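Local coordinates for protein aspartate carbamoyltransferase (Leishmania major, PDB 7K46) that probably catalyses the transfer of a carbamoyl group from carbamoyl phosphate to L-aspartate, an early step of de novo pyrimidine biosynthesis, at residues Ala184-Pro197 and Asp213-Leu227. Sequence-based numbering, arbitrary orientation.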
ATOM      1  N   ALA A 184      26.847 -26.422   3.415  1.00 19.92           N
ATOM      2  CA  ALA A 184      28.057 -27.166   3.756  1.00 22.57           C
ATOM      3  C   ALA A 184      28.494 -26.905   5.191  1.00 24.10           C
ATOM      4  O   ALA A 184      29.098 -27.777   5.821  1.00 22.04           O
ATOM      5  CB  ALA A 184      29.190 -26.805   2.795  1.00 22.96           C
ATOM      6  N   HIS A 185      28.218 -25.712   5.715  1.00 23.91           N
ATOM      7  CA  HIS A 185      28.631 -25.401   7.075  1.00 24.14           C
ATOM      8  C   HIS A 185      27.752 -26.081   8.112  1.00 27.14           C
ATOM      9  O   HIS A 185      28.239 -26.419   9.198  1.00 28.15           O
ATOM     10  CB  HIS A 185      28.603 -23.889   7.318  1.00 22.38           C
ATOM     11  CG  HIS A 185      29.239 -23.483   8.611  1.00 25.69           C
ATOM     12  ND1 HIS A 185      30.574 -23.698   8.881  1.00 30.35           N
ATOM     13  CD2 HIS A 185      28.721 -22.891   9.714  1.00 30.38           C
ATOM     14  CE1 HIS A 185      30.854 -23.246  10.092  1.00 33.57           C
ATOM     15  NE2 HIS A 185      29.747 -22.750  10.618  1.00 30.90           N
ATOM     16  N   ASN A 186      26.469 -26.287   7.808  1.00 21.14           N
ATOM     17  CA  ASN A 186      25.502 -26.644   8.836  1.00 23.02           C
ATOM     18  C   ASN A 186      24.908 -28.039   8.705  1.00 22.32           C
ATOM     19  O   ASN A 186      24.263 -28.498   9.654  1.00 23.77           O
ATOM     20  CB  ASN A 186      24.350 -25.628   8.854  1.00 22.63           C
ATOM     21  CG  ASN A 186      24.781 -24.270   9.369  1.00 32.72           C
ATOM     22  OD1 ASN A 186      25.107 -24.121  10.549  1.00 29.67           O
ATOM     23  ND2 ASN A 186      24.772 -23.264   8.486  1.00 30.52           N
ATOM     24  N   PHE A 187      25.105 -28.728   7.585  1.00 20.05           N
ATOM     25  CA  PHE A 187      24.407 -29.980   7.351  1.00 23.52           C
ATOM     26  C   PHE A 187      25.354 -31.048   6.824  1.00 23.94           C
ATOM     27  O   PHE A 187      26.298 -30.765   6.078  1.00 20.42           O
ATOM     28  CB  PHE A 187      23.243 -29.785   6.379  1.00 22.96           C
ATOM     29  CG  PHE A 187      22.170 -28.876   6.910  1.00 23.79           C
ATOM     30  CD1 PHE A 187      21.120 -29.387   7.657  1.00 22.61           C
ATOM     31  CD2 PHE A 187      22.218 -27.512   6.671  1.00 24.25           C
ATOM     32  CE1 PHE A 187      20.128 -28.550   8.159  1.00 23.45           C
ATOM     33  CE2 PHE A 187      21.226 -26.671   7.163  1.00 22.37           C
ATOM     34  CZ  PHE A 187      20.186 -27.194   7.914  1.00 22.46           C
ATOM     35  N   ALA A 188      25.070 -32.289   7.215  1.00 22.62           N
ATOM     36  CA  ALA A 188      25.862 -33.448   6.801  1.00 23.77           C
ATOM     37  C   ALA A 188      25.411 -33.913   5.413  1.00 27.43           C
ATOM     38  O   ALA A 188      24.831 -34.988   5.231  1.00 25.43           O
ATOM     39  CB  ALA A 188      25.737 -34.561   7.831  1.00 29.69           C
ATOM     40  N   LEU A 189      25.685 -33.068   4.420  1.00 23.44           N
ATOM     41  CA  LEU A 189      25.337 -33.395   3.045  1.00 23.32           C
ATOM     42  C   LEU A 189      26.086 -34.639   2.587  1.00 22.95           C
ATOM     43  O   LEU A 189      27.211 -34.899   3.009  1.00 25.72           O
ATOM     44  CB  LEU A 189      25.684 -32.237   2.117  1.00 21.28           C
ATOM     45  CG  LEU A 189      25.130 -30.861   2.502  1.00 22.39           C
ATOM     46  CD1 LEU A 189      25.608 -29.856   1.464  1.00 22.79           C
ATOM     47  CD2 LEU A 189      23.620 -30.906   2.573  1.00 24.29           C
ATOM     48  N   ARG A 190      25.450 -35.408   1.704  1.00 24.55           N
ATOM     49  CA  ARG A 190      26.178 -36.479   1.034  1.00 23.60           C
ATOM     50  C   ARG A 190      26.961 -35.940  -0.158  1.00 24.48           C
ATOM     51  O   ARG A 190      28.153 -36.229  -0.310  1.00 24.49           O
ATOM     52  CB  ARG A 190      25.220 -37.587   0.588  1.00 23.48           C
ATOM     53  CG  ARG A 190      25.899 -38.677  -0.247  1.00 29.18           C
ATOM     54  CD  ARG A 190      25.051 -39.938  -0.361  1.00 32.36           C
ATOM     55  NE  ARG A 190      23.789 -39.700  -1.056  1.00 32.32           N
ATOM     56  CZ  ARG A 190      23.659 -39.651  -2.376  1.00 29.28           C
ATOM     57  NH1 ARG A 190      24.705 -39.761  -3.175  1.00 29.12           N
ATOM     58  NH2 ARG A 190      22.449 -39.478  -2.906  1.00 30.71           N
ATOM     59  N   LYS A 191      26.324 -35.129  -1.001  1.00 22.48           N
ATOM     60  CA  LYS A 191      26.967 -34.756  -2.251  1.00 23.33           C
ATOM     61  C   LYS A 191      26.328 -33.494  -2.799  1.00 22.03           C
ATOM     62  O   LYS A 191      25.113 -33.315  -2.692  1.00 19.98           O
ATOM     63  CB  LYS A 191      26.855 -35.897  -3.269  1.00 22.58           C
ATOM     64  CG  LYS A 191      27.632 -35.688  -4.560  1.00 21.04           C
ATOM     65  CD  LYS A 191      27.739 -37.017  -5.300  1.00 25.85           C
ATOM     66  CE  LYS A 191      28.758 -36.959  -6.420  1.00 30.33           C
ATOM     67  NZ  LYS A 191      28.779 -38.243  -7.201  1.00 27.51           N
ATOM     68  N   VAL A 192      27.151 -32.628  -3.392  1.00 19.22           N
ATOM     69  CA  VAL A 192      26.673 -31.453  -4.124  1.00 21.87           C
ATOM     70  C   VAL A 192      27.153 -31.575  -5.564  1.00 22.61           C
ATOM     71  O   VAL A 192      28.365 -31.638  -5.821  1.00 20.66           O
ATOM     72  CB  VAL A 192      27.166 -30.128  -3.514  1.00 17.07           C
ATOM     73  CG1 VAL A 192      26.708 -28.941  -4.379  1.00 17.27           C
ATOM     74  CG2 VAL A 192      26.691 -29.960  -2.065  1.00 17.00           C
ATOM     75  N   TYR A 193      26.208 -31.601  -6.497  1.00 20.64           N
ATOM     76  CA  TYR A 193      26.517 -31.487  -7.918  1.00 21.60           C
ATOM     77  C   TYR A 193      26.445 -30.018  -8.307  1.00 19.56           C
ATOM     78  O   TYR A 193      25.459 -29.344  -7.992  1.00 20.36           O
ATOM     79  CB  TYR A 193      25.533 -32.301  -8.766  1.00 18.93           C
ATOM     80  CG  TYR A 193      25.631 -33.798  -8.589  1.00 19.26           C
ATOM     81  CD1 TYR A 193      26.544 -34.543  -9.332  1.00 24.01           C
ATOM     82  CD2 TYR A 193      24.811 -34.473  -7.689  1.00 21.42           C
ATOM     83  CE1 TYR A 193      26.650 -35.918  -9.182  1.00 22.71           C
ATOM     84  CE2 TYR A 193      24.905 -35.864  -7.534  1.00 20.93           C
ATOM     85  CZ  TYR A 193      25.831 -36.577  -8.284  1.00 24.97           C
ATOM     86  OH  TYR A 193      25.936 -37.948  -8.141  1.00 26.92           O
ATOM     87  N   LEU A 194      27.486 -29.526  -8.986  1.00 19.22           N
ATOM     88  CA  LEU A 194      27.546 -28.146  -9.477  1.00 18.79           C
ATOM     89  C   LEU A 194      27.427 -28.195 -10.999  1.00 20.43           C
ATOM     90  O   LEU A 194      28.402 -28.505 -11.690  1.00 19.84           O
ATOM     91  CB  LEU A 194      28.845 -27.473  -9.041  1.00 20.69           C
ATOM     92  CG  LEU A 194      29.095 -27.417  -7.529  1.00 21.72           C
ATOM     93  CD1 LEU A 194      30.515 -26.918  -7.238  1.00 22.73           C
ATOM     94  CD2 LEU A 194      28.052 -26.529  -6.864  1.00 17.13           C
ATOM     95  N   ILE A 195      26.233 -27.892 -11.516  1.00 20.41           N
ATOM     96  CA  ILE A 195      25.904 -28.057 -12.932  1.00 19.02           C
ATOM     97  C   ILE A 195      25.839 -26.674 -13.565  1.00 21.52           C
ATOM     98  O   ILE A 195      24.924 -25.896 -13.272  1.00 20.91           O
ATOM     99  CB  ILE A 195      24.571 -28.795 -13.131  1.00 20.03           C
ATOM    100  CG1 ILE A 195      24.502 -30.078 -12.284  1.00 16.70           C
ATOM    101  CG2 ILE A 195      24.329 -29.060 -14.620  1.00 21.02           C
ATOM    102  CD1 ILE A 195      25.544 -31.130 -12.658  1.00 19.79           C
ATOM    103  N   ALA A 196      26.782 -26.370 -14.450  1.00 22.30           N
ATOM    104  CA  ALA A 196      26.851 -25.044 -15.040  1.00 22.80           C
ATOM    105  C   ALA A 196      27.462 -25.151 -16.419  1.00 27.52           C
ATOM    106  O   ALA A 196      28.350 -25.988 -16.641  1.00 23.20           O
ATOM    107  CB  ALA A 196      27.681 -24.088 -14.174  1.00 19.34           C
ATOM    108  N   PRO A 197      27.038 -24.315 -17.368  1.00 24.98           N
ATOM    109  CA  PRO A 197      27.684 -24.304 -18.683  1.00 27.23           C
ATOM    110  C   PRO A 197      29.164 -23.955 -18.577  1.00 31.40           C
ATOM    111  O   PRO A 197      29.618 -23.329 -17.616  1.00 23.52           O
ATOM    112  CB  PRO A 197      26.916 -23.229 -19.463  1.00 27.62           C
ATOM    113  CG  PRO A 197      25.649 -22.987 -18.698  1.00 24.96           C
ATOM    114  CD  PRO A 197      25.946 -23.323 -17.258  1.00 23.06           C
ATOM    115  N   ASP A 213      34.840 -27.160   5.767  1.00 26.97           N
ATOM    116  CA  ASP A 213      33.606 -27.861   6.112  1.00 26.96           C
ATOM    117  C   ASP A 213      33.448 -29.149   5.313  1.00 25.72           C
ATOM    118  O   ASP A 213      33.049 -30.181   5.865  1.00 22.77           O
ATOM    119  CB  ASP A 213      32.405 -26.948   5.872  1.00 22.32           C
ATOM    120  CG  ASP A 213      32.348 -25.794   6.856  1.00 32.88           C
ATOM    121  OD1 ASP A 213      32.737 -26.002   8.023  1.00 27.16           O
ATOM    122  OD2 ASP A 213      31.919 -24.683   6.467  1.00 28.21           O
ATOM    123  N   VAL A 214      33.733 -29.104   4.010  1.00 22.91           N
ATOM    124  CA  VAL A 214      33.542 -30.268   3.144  0.56 22.77           C
ATOM    125  C   VAL A 214      34.458 -31.413   3.568  1.00 22.43           C
ATOM    126  O   VAL A 214      34.099 -32.593   3.459  1.00 24.28           O
ATOM    127  CB  VAL A 214      33.770 -29.836   1.679  0.56 21.64           C
ATOM    128  CG1 VAL A 214      34.131 -31.003   0.805  0.56 22.11           C
ATOM    129  CG2 VAL A 214      32.525 -29.120   1.133  0.56 21.16           C
ATOM    130  N   VAL A 215      35.653 -31.089   4.067  1.00 22.63           N
ATOM    131  CA  VAL A 215      36.584 -32.149   4.452  1.00 23.62           C
ATOM    132  C   VAL A 215      36.277 -32.678   5.857  1.00 25.35           C
ATOM    133  O   VAL A 215      36.435 -33.873   6.128  1.00 24.77           O
ATOM    134  CB  VAL A 215      38.040 -31.655   4.326  1.00 28.44           C
ATOM    135  CG1 VAL A 215      38.996 -32.615   5.018  1.00 28.10           C
ATOM    136  CG2 VAL A 215      38.428 -31.545   2.855  1.00 24.91           C
ATOM    137  N   LYS A 216      35.843 -31.811   6.776  1.00 26.95           N
ATOM    138  CA  LYS A 216      35.427 -32.300   8.090  1.00 26.63           C
ATOM    139  C   LYS A 216      34.194 -33.194   7.974  1.00 24.07           C
ATOM    140  O   LYS A 216      34.097 -34.224   8.653  1.00 24.89           O
ATOM    141  CB  LYS A 216      35.143 -31.122   9.033  1.00 25.11           C
ATOM    142  N   ARG A 217      33.251 -32.824   7.105  1.00 23.09           N
ATOM    143  CA  ARG A 217      31.995 -33.546   6.951  1.00 23.89           C
ATOM    144  C   ARG A 217      32.045 -34.645   5.896  1.00 27.64           C
ATOM    145  O   ARG A 217      31.123 -35.466   5.841  1.00 26.15           O
ATOM    146  CB  ARG A 217      30.862 -32.565   6.610  1.00 22.83           C
ATOM    147  CG  ARG A 217      30.507 -31.603   7.758  1.00 23.88           C
ATOM    148  CD  ARG A 217      29.376 -30.648   7.339  1.00 22.62           C
ATOM    149  NE  ARG A 217      28.980 -29.742   8.411  1.00 22.36           N
ATOM    150  CZ  ARG A 217      28.163 -30.079   9.399  1.00 28.65           C
ATOM    151  NH1 ARG A 217      27.722 -31.319   9.538  1.00 25.23           N
ATOM    152  NH2 ARG A 217      27.774 -29.147  10.270  1.00 24.86           N
ATOM    153  N   GLY A 218      33.085 -34.694   5.066  1.00 26.16           N
ATOM    154  CA  GLY A 218      33.149 -35.718   4.035  1.00 24.32           C
ATOM    155  C   GLY A 218      32.147 -35.538   2.913  1.00 22.84           C
ATOM    156  O   GLY A 218      31.670 -36.530   2.354  1.00 22.57           O
ATOM    157  N   ILE A 219      31.820 -34.298   2.562  1.00 24.58           N
ATOM    158  CA  ILE A 219      30.864 -34.012   1.494  1.00 20.69           C
ATOM    159  C   ILE A 219      31.560 -34.146   0.145  1.00 26.25           C
ATOM    160  O   ILE A 219      32.635 -33.570  -0.070  1.00 23.43           O
ATOM    161  CB  ILE A 219      30.275 -32.601   1.659  1.00 20.79           C
ATOM    162  CG1 ILE A 219      29.605 -32.455   3.033  1.00 20.84           C
ATOM    163  CG2 ILE A 219      29.298 -32.262   0.490  1.00 21.29           C
ATOM    164  CD1 ILE A 219      29.228 -31.016   3.385  1.00 23.04           C
ATOM    165  N   ALA A 220      30.946 -34.898  -0.771  1.00 20.62           N
ATOM    166  CA  ALA A 220      31.422 -34.964  -2.146  1.00 20.66           C
ATOM    167  C   ALA A 220      30.971 -33.733  -2.928  1.00 21.50           C
ATOM    168  O   ALA A 220      29.811 -33.306  -2.838  1.00 23.30           O
ATOM    169  CB  ALA A 220      30.908 -36.230  -2.832  1.00 22.59           C
ATOM    170  N   ILE A 221      31.893 -33.160  -3.697  1.00 22.19           N
ATOM    171  CA  ILE A 221      31.601 -32.058  -4.612  1.00 21.24           C
ATOM    172  C   ILE A 221      31.943 -32.518  -6.022  1.00 22.59           C
ATOM    173  O   ILE A 221      33.054 -33.009  -6.259  1.00 20.58           O
ATOM    174  CB  ILE A 221      32.401 -30.793  -4.257  1.00 23.40           C
ATOM    175  CG1 ILE A 221      32.137 -30.359  -2.803  1.00 26.77           C
ATOM    176  CG2 ILE A 221      32.113 -29.664  -5.265  1.00 24.67           C
ATOM    177  CD1 ILE A 221      30.749 -29.830  -2.535  1.00 25.34           C
ATOM    178  N   GLN A 222      31.006 -32.351  -6.958  1.00 20.48           N
ATOM    179  CA  GLN A 222      31.208 -32.798  -8.338  1.00 19.73           C
ATOM    180  C   GLN A 222      30.747 -31.716  -9.305  1.00 25.28           C
ATOM    181  O   GLN A 222      29.590 -31.287  -9.246  1.00 25.52           O
ATOM    182  CB  GLN A 222      30.459 -34.103  -8.616  1.00 21.76           C
ATOM    183  CG  GLN A 222      30.836 -34.733  -9.978  1.00 24.57           C
ATOM    184  CD  GLN A 222      30.143 -36.054 -10.223  1.00 27.98           C
ATOM    185  OE1 GLN A 222      29.958 -36.848  -9.302  1.00 28.11           O
ATOM    186  NE2 GLN A 222      29.744 -36.296 -11.471  1.00 29.06           N
ATOM    187  N   GLN A 223      31.645 -31.288 -10.197  1.00 24.96           N
ATOM    188  CA  GLN A 223      31.332 -30.319 -11.244  1.00 26.07           C
ATOM    189  C   GLN A 223      31.043 -31.023 -12.564  1.00 25.22           C
ATOM    190  O   GLN A 223      31.758 -31.952 -12.949  1.00 25.69           O
ATOM    191  CB  GLN A 223      32.487 -29.336 -11.457  1.00 27.06           C
ATOM    192  CG  GLN A 223      32.562 -28.221 -10.465  1.00 25.24           C
ATOM    193  CD  GLN A 223      33.644 -27.220 -10.825  1.00 32.61           C
ATOM    194  OE1 GLN A 223      34.631 -27.558 -11.493  1.00 35.95           O
ATOM    195  NE2 GLN A 223      33.472 -25.985 -10.383  1.00 26.67           N
ATOM    196  N   ALA A 224      30.006 -30.557 -13.267  1.00 23.28           N
ATOM    197  CA  ALA A 224      29.664 -31.064 -14.591  1.00 26.20           C
ATOM    198  C   ALA A 224      28.995 -29.951 -15.390  1.00 24.61           C
ATOM    199  O   ALA A 224      28.438 -29.007 -14.827  1.00 21.14           O
ATOM    200  CB  ALA A 224      28.748 -32.293 -14.510  1.00 25.45           C
ATOM    201  N   SER A 225      29.046 -30.067 -16.717  1.00 21.12           N
ATOM    202  CA  SER A 225      28.483 -29.022 -17.566  1.00 24.84           C
ATOM    203  C   SER A 225      27.029 -29.272 -17.940  1.00 25.92           C
ATOM    204  O   SER A 225      26.425 -28.431 -18.616  1.00 27.37           O
ATOM    205  CB  SER A 225      29.318 -28.862 -18.845  1.00 27.15           C
ATOM    206  OG  SER A 225      29.264 -30.039 -19.636  1.00 32.60           O
ATOM    207  N   GLY A 226      26.448 -30.390 -17.522  1.00 21.95           N
ATOM    208  CA  GLY A 226      25.064 -30.664 -17.850  1.00 22.48           C
ATOM    209  C   GLY A 226      24.532 -31.799 -17.010  1.00 25.63           C
ATOM    210  O   GLY A 226      25.293 -32.546 -16.390  1.00 22.25           O
ATOM    211  N   LEU A 227      23.205 -31.901 -16.980  1.00 23.79           N
ATOM    212  CA  LEU A 227      22.543 -33.016 -16.326  1.00 20.34           C
ATOM    213  C   LEU A 227      22.651 -34.261 -17.192  1.00 23.58           C
ATOM    214  O   LEU A 227      22.721 -34.185 -18.420  1.00 23.16           O
ATOM    215  CB  LEU A 227      21.066 -32.695 -16.063  1.00 21.58           C
ATOM    216  CG  LEU A 227      20.768 -31.560 -15.086  1.00 22.15           C
ATOM    217  CD1 LEU A 227      19.281 -31.156 -15.114  1.00 20.01           C
ATOM    218  CD2 LEU A 227      21.195 -31.970 -13.679  1.00 22.04           C
TER
HETATM  219  O   HOH W   1      31.112 -27.478   9.498  1.00 36.11           O
HETATM  220  O   HOH W   2      25.781 -28.852  12.339  1.00 36.97           O
HETATM  221  O   HOH W   3      28.327 -35.145   5.573  1.00 31.38           O
HETATM  222  O   HOH W   4      29.818 -37.957   0.792  1.00 25.95           O
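Strands Lys191-Ile195 and Ala220-Ala224 run parallel, their axes 4.7 Å apart and 17° from aligned, joined by six backbone hydrogen bonds. On one face the extended Lys191 chain, with CG anti to the backbone N (chi1 -173°), brings NZ into a 2.8 Å hydrogen bond with Gln222 OE1, nearly in line with the amide C=O. NZ also donates to Tyr193 OH, which hydrogen-bonds Asp234 OD2. Gln222 lies alongside the Tyr193 ring, amide and ring planes 66° apart. On the other face Ile221 CD1 meets Val192 CB at 3.7 Å and its CG2 meets Leu194 CD1. Ile219 CD1 packs on Leu189 CB at 4.0 Å and near Ala184, linking strands and helix ends. There His185 ND1 hydrogen-bonds Asp213 OD2 at 2.9 Å, in the ring plane but well out of the carboxylate plane on its syn side, and OD1 more weakly. Arg217 NH2 hydrogen-bonds His185 O at 3.0 Å from above the carbonyl plane. One water bridges His185 O, Asp213 OD1 and Arg217 NE. The contact joins both strands of a sheet-edge beta-alpha-beta unit in the Asp/Orn-binding domain and packs helix 204-217 against the preceding helix 174-186. Asp213 may modestly favour a protonated His185, although nearby Arg217 would oppose it.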